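Stress response kinase A (Escherichia coli, PDB 1ZYL) phosphorylates itself and other proteins on serine and threonine with ATP and magnesium, and probably protects the bacterium from stress linked to reactive oxygen species. Local coordinates at residues A[55-60]-A[104-109]; A[59-64]-A[217-222]; A[67-72]-A[140-145]; A[196-201]-A[223-228]. All blocks are in the same frame, centred on the assembly; numbering follows the deposited sequence.

Contact 1 (A[55-60]-A[104-109]); sequences KFYRPE and AVFPSV
The Phe106 ring meets Tyr57 at its edge: the phenol OH of Tyr57 lies near the ring plane, 3.6 Å from CZ of Phe106. Tyr57 comes in roughly perpendicular to the Phe106 side chain, its hydroxyl end meeting the ring rim. At the rim of the Tyr57 ring, near its plane, lies the methyl CB of Ala104, 4.1 Å from CE2 of Tyr57. Lys55 comes obliquely to Phe106, its CB 4.0 Å from CE1 of Phe106. Behind these groups, Lys55 and Ala104 form an antiparallel hydrogen-bonded pair, joining strands 52-57 and 101-107 of the five-stranded sheet of the kinase N-terminal lobe. Lys55 N donates a hydrogen bond to Ala104 O at 2.9 Å, nearly along the C=O axis. In return Ala104 N donates to Lys55 O at 3.1 Å. Lys55 probably corresponds to the strand lysine of the ATP site in protein kinases. With CG anti to the backbone N (chi1 -161°), its chain runs out extended and bends only at the last torsion, taking NZ away from strand 101-107 to a weak, long ion pair with Asp217. The Tyr57 side chain also touches Ile67, Glu70 and His71 of helix 64-79.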
# COMPACT_ATOMS: atom_id res chain seq x y z
N LYS A 55 -9.53 9.18 -10.61
CA LYS A 55 -8.59 9.19 -9.52
C LYS A 55 -7.65 10.35 -9.77
O LYS A 55 -6.96 10.37 -10.80
CB LYS A 55 -7.80 7.88 -9.48
CG LYS A 55 -7.12 7.55 -8.14
CD LYS A 55 -6.27 6.27 -8.27
CE LYS A 55 -5.95 5.61 -6.91
NZ LYS A 55 -7.06 4.77 -6.34
N PHE A 56 -7.64 11.32 -8.87
CA PHE A 56 -6.74 12.44 -9.01
C PHE A 56 -5.57 12.20 -8.11
O PHE A 56 -5.69 12.28 -6.89
CB PHE A 56 -7.42 13.75 -8.65
CG PHE A 56 -8.22 14.34 -9.77
CD1 PHE A 56 -9.41 13.75 -10.17
CD2 PHE A 56 -7.77 15.47 -10.43
CE1 PHE A 56 -10.14 14.28 -11.22
CE2 PHE A 56 -8.50 16.01 -11.47
CZ PHE A 56 -9.69 15.42 -11.87
N TYR A 57 -4.45 11.86 -8.71
CA TYR A 57 -3.24 11.59 -7.97
C TYR A 57 -2.82 12.84 -7.21
O TYR A 57 -2.69 13.90 -7.80
CB TYR A 57 -2.16 11.14 -8.95
CG TYR A 57 -2.45 9.77 -9.54
CD1 TYR A 57 -2.22 8.61 -8.80
CD2 TYR A 57 -3.00 9.64 -10.82
CE1 TYR A 57 -2.51 7.36 -9.32
CE2 TYR A 57 -3.30 8.38 -11.36
CZ TYR A 57 -3.05 7.24 -10.59
OH TYR A 57 -3.36 5.99 -11.07
N ARG A 58 -2.63 12.71 -5.91
CA ARG A 58 -2.25 13.85 -5.10
C ARG A 58 -0.89 14.40 -5.53
O ARG A 58 0.12 13.69 -5.57
CB ARG A 58 -2.26 13.50 -3.60
CG ARG A 58 -0.92 13.12 -2.94
CD ARG A 58 -0.88 13.58 -1.46
NE ARG A 58 -1.96 13.01 -0.65
CZ ARG A 58 -2.58 13.67 0.32
NH1 ARG A 58 -3.55 13.10 1.02
NH2 ARG A 58 -2.24 14.92 0.59
N PRO A 59 -0.85 15.69 -5.89
CA PRO A 59 0.38 16.34 -6.32
C PRO A 59 1.53 16.12 -5.34
O PRO A 59 1.30 15.89 -4.15
CB PRO A 59 -0.02 17.81 -6.43
CG PRO A 59 -1.20 17.92 -5.50
CD PRO A 59 -1.95 16.67 -5.79
N GLU A 60 2.74 16.16 -5.86
CA GLU A 60 3.96 15.98 -5.08
C GLU A 60 4.29 14.55 -4.65
O GLU A 60 5.41 14.28 -4.22
CB GLU A 60 3.92 16.88 -3.85
CG GLU A 60 3.68 18.33 -4.22
CD GLU A 60 4.24 18.66 -5.59
OE1 GLU A 60 5.46 18.47 -5.80
OE2 GLU A 60 3.45 19.10 -6.46
N ALA A 104 -6.49 9.64 -13.76
CA ALA A 104 -6.79 8.53 -14.64
C ALA A 104 -8.22 8.08 -14.35
O ALA A 104 -8.79 8.44 -13.33
CB ALA A 104 -5.82 7.38 -14.39
N VAL A 105 -8.80 7.30 -15.26
CA VAL A 105 -10.16 6.83 -15.09
C VAL A 105 -10.17 5.31 -15.09
O VAL A 105 -9.59 4.69 -15.97
CB VAL A 105 -11.07 7.35 -16.23
CG1 VAL A 105 -12.51 7.00 -15.95
CG2 VAL A 105 -10.92 8.86 -16.39
N PHE A 106 -10.81 4.71 -14.09
CA PHE A 106 -10.84 3.25 -14.02
C PHE A 106 -12.26 2.71 -14.04
O PHE A 106 -13.17 3.30 -13.46
CB PHE A 106 -10.15 2.74 -12.76
CG PHE A 106 -8.73 3.17 -12.61
CD1 PHE A 106 -8.42 4.47 -12.23
CD2 PHE A 106 -7.69 2.27 -12.84
CE1 PHE A 106 -7.10 4.86 -12.08
CE2 PHE A 106 -6.37 2.65 -12.69
CZ PHE A 106 -6.07 3.95 -12.31
N PRO A 107 -12.46 1.55 -14.69
CA PRO A 107 -13.76 0.89 -14.80
C PRO A 107 -14.23 0.47 -13.41
O PRO A 107 -13.69 -0.46 -12.83
CB PRO A 107 -13.45 -0.33 -15.66
CG PRO A 107 -12.29 0.11 -16.49
CD PRO A 107 -11.44 0.85 -15.50
N SER A 108 -15.23 1.16 -12.88
CA SER A 108 -15.74 0.81 -11.56
C SER A 108 -15.95 -0.70 -11.53
O SER A 108 -16.78 -1.25 -12.25
CB SER A 108 -17.06 1.53 -11.26
OG SER A 108 -17.53 1.18 -9.97
N VAL A 109 -15.16 -1.37 -10.69
CA VAL A 109 -15.19 -2.82 -10.56
C VAL A 109 -16.43 -3.38 -9.85
O VAL A 109 -17.15 -4.20 -10.42
CB VAL A 109 -13.92 -3.31 -9.83
CG1 VAL A 109 -13.89 -4.83 -9.80
CG2 VAL A 109 -12.68 -2.76 -10.52

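Contact 2 (A[59-64]-A[217-222]); sequences PERWTA and DLDDAR
The tight part of this contact gathers at Asp219. Trp62 points the N-H of its indole at the backbone carbonyl of Asp219, and NE1 of Trp62 donates to Asp219 O at 2.7 Å, in the carbonyl plane. The Asp219 side chain, with CG anti to its own backbone N (chi1 -167°), turns its carboxylate to the edge of that indole. Arg61 reaches the same carboxylate tip to tip along an extended chain. Its NE and NH2 both direct weak bonds, each 3.3 Å, at Asp219 OD1, the guanidinium standing almost perpendicular to the carboxylate (86°). Asn39 also donates to OD1, and Glu38 takes a further salt bridge from Arg61 NE. The shortest bond of the network goes from Arg61 NH2 to Asp220 OD2, 2.7 Å long; it lies near the guanidinium plane but meets the oxygen from above the carboxylate plane. A type I turn from Leu218 to Ala221 presents both aspartates to Arg61.

Toward Arg222 the packing loosens. CZ2 of Trp62 stands over one face of that guanidinium, 4.1 Å from NH1 of Arg222, and the planes are steeply inclined. A salt bridge with a poorly angled, weak hydrogen bond joins Arg222 to Asp220; Glu151 takes another from Arg222. Glu60 and Thr63, flanking Arg61 and Trp62 in the chain, are solvent-exposed and touch nothing of residues 217-222.

With Asp217, inferred to bind magnesium, in the same loop, and Asp220 close to the presumed proton acceptor Asp201, the two arginines would partly offset a crowd of acidic groups and favour ionised carboxylates.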
# COMPACT_ATOMS: atom_id res chain seq x y z
N PRO A 59 -0.85 15.69 -5.89
CA PRO A 59 0.38 16.34 -6.32
C PRO A 59 1.53 16.12 -5.34
O PRO A 59 1.30 15.89 -4.15
CB PRO A 59 -0.02 17.81 -6.43
CG PRO A 59 -1.20 17.92 -5.50
CD PRO A 59 -1.95 16.67 -5.79
N GLU A 60 2.74 16.16 -5.86
CA GLU A 60 3.96 15.98 -5.08
C GLU A 60 4.29 14.55 -4.65
O GLU A 60 5.41 14.28 -4.22
CB GLU A 60 3.92 16.88 -3.85
CG GLU A 60 3.68 18.33 -4.22
CD GLU A 60 4.24 18.66 -5.59
OE1 GLU A 60 5.46 18.47 -5.80
OE2 GLU A 60 3.45 19.10 -6.46
N ARG A 61 3.35 13.63 -4.78
CA ARG A 61 3.61 12.26 -4.40
C ARG A 61 4.37 11.52 -5.48
O ARG A 61 5.55 11.22 -5.32
CB ARG A 61 2.30 11.53 -4.09
CG ARG A 61 2.44 10.07 -3.72
CD ARG A 61 1.22 9.63 -2.97
NE ARG A 61 0.90 8.22 -3.15
CZ ARG A 61 1.58 7.21 -2.63
NH1 ARG A 61 2.66 7.44 -1.88
NH2 ARG A 61 1.17 5.96 -2.82
N TRP A 62 3.70 11.23 -6.60
CA TRP A 62 4.30 10.52 -7.72
C TRP A 62 4.52 11.43 -8.93
O TRP A 62 3.79 12.40 -9.14
CB TRP A 62 3.38 9.37 -8.16
CG TRP A 62 3.22 8.22 -7.18
CD1 TRP A 62 2.10 7.48 -6.97
CD2 TRP A 62 4.23 7.66 -6.33
NE1 TRP A 62 2.34 6.49 -6.05
CE2 TRP A 62 3.64 6.58 -5.64
CE3 TRP A 62 5.58 7.96 -6.08
CZ2 TRP A 62 4.35 5.80 -4.71
CZ3 TRP A 62 6.29 7.18 -5.16
CH2 TRP A 62 5.67 6.11 -4.49
N THR A 63 5.53 11.12 -9.74
CA THR A 63 5.77 11.90 -10.94
C THR A 63 5.04 11.18 -12.05
O THR A 63 4.59 10.05 -11.86
CB THR A 63 7.27 11.97 -11.31
OG1 THR A 63 7.80 10.64 -11.43
CG2 THR A 63 8.05 12.74 -10.27
N ALA A 64 4.92 11.83 -13.20
CA ALA A 64 4.24 11.21 -14.33
C ALA A 64 4.97 9.91 -14.67
O ALA A 64 4.36 8.84 -14.81
CB ALA A 64 4.24 12.17 -15.52
N ASP A 217 -6.28 -0.80 -6.43
CA ASP A 217 -5.32 0.17 -5.92
C ASP A 217 -3.86 -0.24 -6.04
O ASP A 217 -3.31 -0.88 -5.15
CB ASP A 217 -5.65 0.47 -4.45
CG ASP A 217 -5.26 1.88 -4.05
OD1 ASP A 217 -4.36 2.45 -4.70
OD2 ASP A 217 -5.85 2.41 -3.08
N LEU A 218 -3.21 0.16 -7.14
CA LEU A 218 -1.80 -0.14 -7.33
C LEU A 218 -0.97 1.10 -7.05
O LEU A 218 0.24 1.11 -7.27
CB LEU A 218 -1.53 -0.61 -8.75
CG LEU A 218 -2.18 -1.90 -9.26
CD1 LEU A 218 -1.34 -2.41 -10.41
CD2 LEU A 218 -2.27 -2.96 -8.18
N ASP A 219 -1.62 2.15 -6.57
CA ASP A 219 -0.94 3.41 -6.27
C ASP A 219 0.36 3.20 -5.50
O ASP A 219 1.30 3.98 -5.63
CB ASP A 219 -1.85 4.34 -5.47
CG ASP A 219 -1.32 5.76 -5.40
OD1 ASP A 219 -1.64 6.47 -4.41
OD2 ASP A 219 -0.60 6.18 -6.33
N ASP A 220 0.41 2.13 -4.70
CA ASP A 220 1.60 1.85 -3.89
C ASP A 220 2.57 0.85 -4.50
O ASP A 220 3.65 0.63 -3.96
CB ASP A 220 1.19 1.40 -2.49
CG ASP A 220 1.00 2.58 -1.53
OD1 ASP A 220 0.10 2.52 -0.66
OD2 ASP A 220 1.77 3.56 -1.64
N ALA A 221 2.19 0.26 -5.63
CA ALA A 221 3.05 -0.70 -6.30
C ALA A 221 4.49 -0.21 -6.17
O ALA A 221 4.80 0.92 -6.52
CB ALA A 221 2.66 -0.81 -7.78
N ARG A 222 5.36 -1.07 -5.66
CA ARG A 222 6.75 -0.72 -5.45
C ARG A 222 7.59 -1.94 -5.81
O ARG A 222 7.04 -3.00 -6.09
CB ARG A 222 6.93 -0.37 -3.97
CG ARG A 222 7.80 0.84 -3.70
CD ARG A 222 7.56 1.41 -2.30
NE ARG A 222 6.19 1.89 -2.15
CZ ARG A 222 5.87 2.99 -1.48
NH1 ARG A 222 4.61 3.38 -1.38
NH2 ARG A 222 6.82 3.72 -0.91

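Contact 3 (A[67-72]-A[140-145]); sequences ILEEHQ and LFIHRP
OE1 of Glu69 is held by two backbone N-H groups in succession. Ile142 N donates to Glu69 OE1 at 2.6 Å, coming from above the carboxylate plane, while His143 N uses the syn lone pair of Glu69 OE1 at 2.7 Å. The second oxygen takes a third amide: Arg144 N donates to Glu69 OE2 at 2.8 Å, although the position of OE2 is less certain in the model. Glu69 projects from helix 64-79 with its chain extended beyond CG, so its carboxylate fits into the bend of residues 142-144 and fixes their backbone by three bonds.

On the flank, CD2 of Phe141 lies against the Glu69 chain, 3.6 Å from CB of Glu69. The same ring turns its edge to the helix backbone, with CE2 of Phe141 3.3 Å from the carbonyl O of Glu69. One face of the ring is covered by Arg144, whose CD sits above the ring centre.

Arg144 runs antiparallel past the Glu69 chain, bending at its second and third torsions. Its guanidinium then lies with one face over CB of Glu70. NH1 of Arg144 forms a salt bridge to Glu70 OE2 at 3.1 Å, the two planes nearly perpendicular (87°). NE of Arg144 bonds to Gln66 O, and NH2 to the carbonyls of Asp219 and Ala221.

Helix 64-79 follows the third strand of the N-terminal sheet, as helix αC does in protein kinases; residues 140-145, after helix 119-136, tie it to the C-terminal lobe of this phosphotransferase fold.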
# COMPACT_ATOMS: atom_id res chain seq x y z
N ILE A 67 3.70 7.25 -12.38
CA ILE A 67 2.32 6.81 -12.54
C ILE A 67 2.23 6.02 -13.83
O ILE A 67 1.40 5.12 -13.96
CB ILE A 67 1.36 8.03 -12.57
CG1 ILE A 67 1.52 8.83 -11.27
CG2 ILE A 67 -0.09 7.58 -12.72
CD1 ILE A 67 0.73 10.12 -11.23
N LEU A 68 3.09 6.33 -14.79
CA LEU A 68 3.08 5.62 -16.05
C LEU A 68 3.52 4.18 -15.83
O LEU A 68 3.01 3.26 -16.47
CB LEU A 68 4.01 6.29 -17.08
CG LEU A 68 3.51 7.59 -17.72
CD1 LEU A 68 4.62 8.21 -18.56
CD2 LEU A 68 2.27 7.31 -18.56
N GLU A 69 4.48 4.00 -14.92
CA GLU A 69 5.00 2.67 -14.61
C GLU A 69 3.94 1.73 -14.03
O GLU A 69 3.95 0.53 -14.31
CB GLU A 69 6.18 2.77 -13.65
CG GLU A 69 7.51 3.00 -14.35
CD GLU A 69 8.67 3.17 -13.37
OE1 GLU A 69 9.83 3.17 -13.81
OE2 GLU A 69 8.40 3.31 -12.17
N GLU A 70 3.02 2.25 -13.22
CA GLU A 70 2.00 1.37 -12.69
C GLU A 70 0.92 1.17 -13.75
O GLU A 70 0.40 0.07 -13.91
CB GLU A 70 1.39 1.92 -11.39
CG GLU A 70 0.69 3.25 -11.50
CD GLU A 70 -0.48 3.37 -10.55
OE1 GLU A 70 -1.45 2.60 -10.72
OE2 GLU A 70 -0.44 4.23 -9.64
N HIS A 71 0.61 2.24 -14.48
CA HIS A 71 -0.39 2.16 -15.55
C HIS A 71 0.03 1.07 -16.52
O HIS A 71 -0.79 0.35 -17.07
CB HIS A 71 -0.49 3.49 -16.29
CG HIS A 71 -1.47 4.45 -15.70
ND1 HIS A 71 -1.40 4.89 -14.40
CD2 HIS A 71 -2.52 5.10 -16.26
CE1 HIS A 71 -2.36 5.77 -14.18
NE2 HIS A 71 -3.06 5.91 -15.29
N GLN A 72 1.34 0.98 -16.74
CA GLN A 72 1.89 -0.03 -17.62
C GLN A 72 1.65 -1.36 -16.91
O GLN A 72 0.94 -2.24 -17.41
CB GLN A 72 3.39 0.23 -17.84
CG GLN A 72 4.02 -0.59 -18.95
CD GLN A 72 3.14 -0.67 -20.21
OE1 GLN A 72 2.60 0.34 -20.66
NE2 GLN A 72 3.02 -1.87 -20.77
N LEU A 140 11.58 -4.55 -13.76
CA LEU A 140 11.49 -3.73 -12.55
C LEU A 140 11.20 -2.26 -12.80
O LEU A 140 11.63 -1.67 -13.78
CB LEU A 140 12.82 -3.82 -11.79
CG LEU A 140 13.05 -4.87 -10.70
CD1 LEU A 140 12.07 -6.02 -10.81
CD2 LEU A 140 14.46 -5.36 -10.81
N PHE A 141 10.46 -1.65 -11.88
CA PHE A 141 10.18 -0.22 -12.01
C PHE A 141 11.54 0.48 -12.10
O PHE A 141 12.58 -0.10 -11.75
CB PHE A 141 9.40 0.27 -10.78
CG PHE A 141 7.98 -0.24 -10.72
CD1 PHE A 141 7.46 -0.74 -9.54
CD2 PHE A 141 7.16 -0.21 -11.85
CE1 PHE A 141 6.14 -1.19 -9.47
CE2 PHE A 141 5.82 -0.66 -11.80
CZ PHE A 141 5.32 -1.15 -10.61
N ILE A 142 11.55 1.70 -12.60
CA ILE A 142 12.80 2.43 -12.71
C ILE A 142 12.63 3.72 -11.95
O ILE A 142 13.58 4.23 -11.36
CB ILE A 142 13.17 2.75 -14.17
CG1 ILE A 142 13.60 1.47 -14.88
CG2 ILE A 142 14.31 3.75 -14.22
CD1 ILE A 142 13.94 1.67 -16.35
N HIS A 143 11.40 4.23 -11.94
CA HIS A 143 11.08 5.47 -11.25
C HIS A 143 10.39 5.27 -9.90
O HIS A 143 10.65 6.01 -8.95
CB HIS A 143 10.24 6.37 -12.15
CG HIS A 143 10.96 6.82 -13.37
ND1 HIS A 143 12.16 7.50 -13.31
CD2 HIS A 143 10.70 6.64 -14.69
CE1 HIS A 143 12.60 7.73 -14.54
NE2 HIS A 143 11.73 7.22 -15.39
N ARG A 144 9.51 4.28 -9.82
CA ARG A 144 8.83 4.00 -8.58
C ARG A 144 9.85 3.49 -7.57
O ARG A 144 10.87 2.91 -7.95
CB ARG A 144 7.78 2.92 -8.78
CG ARG A 144 6.75 3.26 -9.82
CD ARG A 144 5.44 2.65 -9.44
NE ARG A 144 4.39 3.64 -9.56
CZ ARG A 144 3.48 3.87 -8.63
NH1 ARG A 144 2.55 4.80 -8.84
NH2 ARG A 144 3.49 3.16 -7.51
N PRO A 145 9.58 3.70 -6.28
CA PRO A 145 10.51 3.25 -5.24
C PRO A 145 10.70 1.75 -5.22
O PRO A 145 9.85 0.98 -5.69
CB PRO A 145 9.85 3.73 -3.95
CG PRO A 145 9.05 4.89 -4.37
CD PRO A 145 8.46 4.45 -5.70

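Contact 4 (A[196-201]-A[223-228]); sequences LRLHGD and NGPAVQ
Residues 196-197 and 223-224 run antiparallel as a two-stranded ribbon, with Leu196 and Gly224 as the hydrogen-bonded pair and Arg197 and Asn223 as the non-hydrogen-bonded one. Gly224 N donates to Leu196 O at 3.1 Å and Leu196 N to Gly224 O at 3.2 Å, both in the carbonyl planes. Leu196 O also receives a CA-H...O contact from Asn223 CA.

Leu198 carries most of the apolar packing. Its CG stands anti to the carbonyl carbon (chi1 -56°), which brings the two methyls down on the turn after the second strand. CD1 of Leu198 lies over the bare backbone of Gly224 and beside Gln228, 3.6 Å from CB of Gln228. The other branch, CD2 of Leu198, meets CA of Ala226 at 3.8 Å. Leu196 holds its CG in the crowded position between backbone N and carbonyl carbon (chi1 61°), from which CD2 of Leu196 reaches Ala226 N at 3.8 Å. His133 of helix 119-136 packs against all three of Leu196, Leu198 and Ala226.

One residue beyond strand 196-197 begins the His-Gly-Asp sequence of residues 199-201, the catalytic-loop signature of the aminoglycoside phosphotransferase family; Asp201 is the inferred proton acceptor. Gly200 has a positive phi (76°), which by itself favours glycine. Just past the second segment, Asp229 accepts from His199 N, much as an aspartate of helix αF holds the catalytic loop in protein kinases.

Arg197 and Asn223 run alongside each other in a common direction, but their polar ends are engaged elsewhere: Arg197 with Gln76 and the carbonyl of Gln139, Asn223 with Phe141 N.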
# COMPACT_ATOMS: atom_id res chain seq x y z
N LEU A 196 10.83 -7.65 -7.40
CA LEU A 196 9.91 -7.62 -8.52
C LEU A 196 8.83 -6.58 -8.27
O LEU A 196 8.72 -6.05 -7.16
CB LEU A 196 9.24 -8.98 -8.71
CG LEU A 196 8.44 -9.40 -7.48
CD1 LEU A 196 7.39 -10.46 -7.83
CD2 LEU A 196 9.42 -9.89 -6.42
N ARG A 197 8.05 -6.28 -9.30
CA ARG A 197 6.96 -5.32 -9.19
C ARG A 197 5.90 -5.94 -8.30
O ARG A 197 5.40 -7.02 -8.62
CB ARG A 197 6.37 -5.04 -10.58
CG ARG A 197 7.11 -3.97 -11.35
CD ARG A 197 7.42 -4.40 -12.78
NE ARG A 197 6.27 -4.44 -13.68
CZ ARG A 197 6.25 -5.16 -14.80
NH1 ARG A 197 5.19 -5.17 -15.59
NH2 ARG A 197 7.31 -5.89 -15.13
N LEU A 198 5.57 -5.26 -7.20
CA LEU A 198 4.58 -5.74 -6.24
C LEU A 198 3.33 -4.90 -6.22
O LEU A 198 3.31 -3.78 -6.73
CB LEU A 198 5.16 -5.70 -4.83
CG LEU A 198 6.46 -6.44 -4.58
CD1 LEU A 198 7.06 -5.98 -3.27
CD2 LEU A 198 6.17 -7.94 -4.61
N HIS A 199 2.28 -5.44 -5.61
CA HIS A 199 1.04 -4.70 -5.47
C HIS A 199 1.39 -3.62 -4.45
O HIS A 199 0.78 -2.56 -4.43
CB HIS A 199 -0.07 -5.58 -4.90
CG HIS A 199 -1.30 -4.81 -4.54
ND1 HIS A 199 -2.25 -4.43 -5.46
CD2 HIS A 199 -1.70 -4.28 -3.35
CE1 HIS A 199 -3.18 -3.70 -4.87
NE2 HIS A 199 -2.86 -3.59 -3.59
N GLY A 200 2.36 -3.93 -3.60
CA GLY A 200 2.84 -2.98 -2.61
C GLY A 200 2.02 -2.71 -1.37
O GLY A 200 2.58 -2.31 -0.35
N ASP A 201 0.71 -2.92 -1.44
CA ASP A 201 -0.19 -2.69 -0.31
C ASP A 201 -1.23 -3.79 -0.37
O ASP A 201 -2.43 -3.52 -0.43
CB ASP A 201 -0.86 -1.32 -0.46
CG ASP A 201 -1.67 -0.92 0.77
OD1 ASP A 201 -2.37 0.12 0.72
OD2 ASP A 201 -1.61 -1.64 1.79
N ASN A 223 8.91 -1.79 -5.86
CA ASN A 223 9.75 -2.96 -6.13
C ASN A 223 10.12 -3.51 -4.75
O ASN A 223 10.61 -2.77 -3.88
CB ASN A 223 11.03 -2.59 -6.88
CG ASN A 223 10.78 -2.12 -8.31
OD1 ASN A 223 9.93 -2.65 -9.02
ND2 ASN A 223 11.54 -1.11 -8.75
N GLY A 224 9.89 -4.79 -4.53
CA GLY A 224 10.22 -5.38 -3.24
C GLY A 224 10.20 -6.89 -3.26
O GLY A 224 10.15 -7.51 -4.32
N PRO A 225 10.23 -7.53 -2.08
CA PRO A 225 10.21 -8.99 -1.97
C PRO A 225 8.78 -9.52 -2.02
O PRO A 225 7.88 -8.97 -1.38
CB PRO A 225 10.88 -9.24 -0.63
CG PRO A 225 10.37 -8.11 0.17
CD PRO A 225 10.47 -6.91 -0.77
N ALA A 226 8.59 -10.60 -2.77
CA ALA A 226 7.28 -11.22 -2.93
C ALA A 226 6.51 -11.26 -1.61
O ALA A 226 5.31 -10.98 -1.60
CB ALA A 226 7.44 -12.61 -3.50
N VAL A 227 7.18 -11.61 -0.52
CA VAL A 227 6.52 -11.67 0.79
C VAL A 227 5.67 -10.45 1.13
O VAL A 227 4.67 -10.58 1.84
CB VAL A 227 7.51 -11.84 1.95
CG1 VAL A 227 7.50 -13.27 2.40
CG2 VAL A 227 8.89 -11.42 1.53
N GLN A 228 6.08 -9.28 0.63
CA GLN A 228 5.37 -8.03 0.89
C GLN A 228 3.88 -8.14 0.63
O GLN A 228 3.08 -7.59 1.38
CB GLN A 228 5.93 -6.90 0.04
CG GLN A 228 6.35 -5.68 0.82
CD GLN A 228 5.27 -5.17 1.75
OE1 GLN A 228 4.30 -4.54 1.33
NE2 GLN A 228 5.44 -5.45 3.04

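Overall arrangement
From the N terminus, the overlapping segments 55-60 and 59-64, which share Pro59 and Glu60, open contacts 1 and 2, and 67-72 soon opens contact 3. Contact 1 closes first, at 104-109, within the N-terminal sheet. Contact 3 closes next, at 140-145; its loop crosses that of contact 1 and nests inside the long loop of contact 2. Contact 4 opens at 196-201, after contacts 1 and 3 have closed, and crosses contact 2, which ends at 217-222 just before 223-228 completes contact 4. Contacts 2 and 3, with centres about 8 Å apart, together join the sheet-helix unit of the N-terminal lobe to the C-terminal lobe. Arg144 links them directly, while Asn223 connects contact 3 to contact 4.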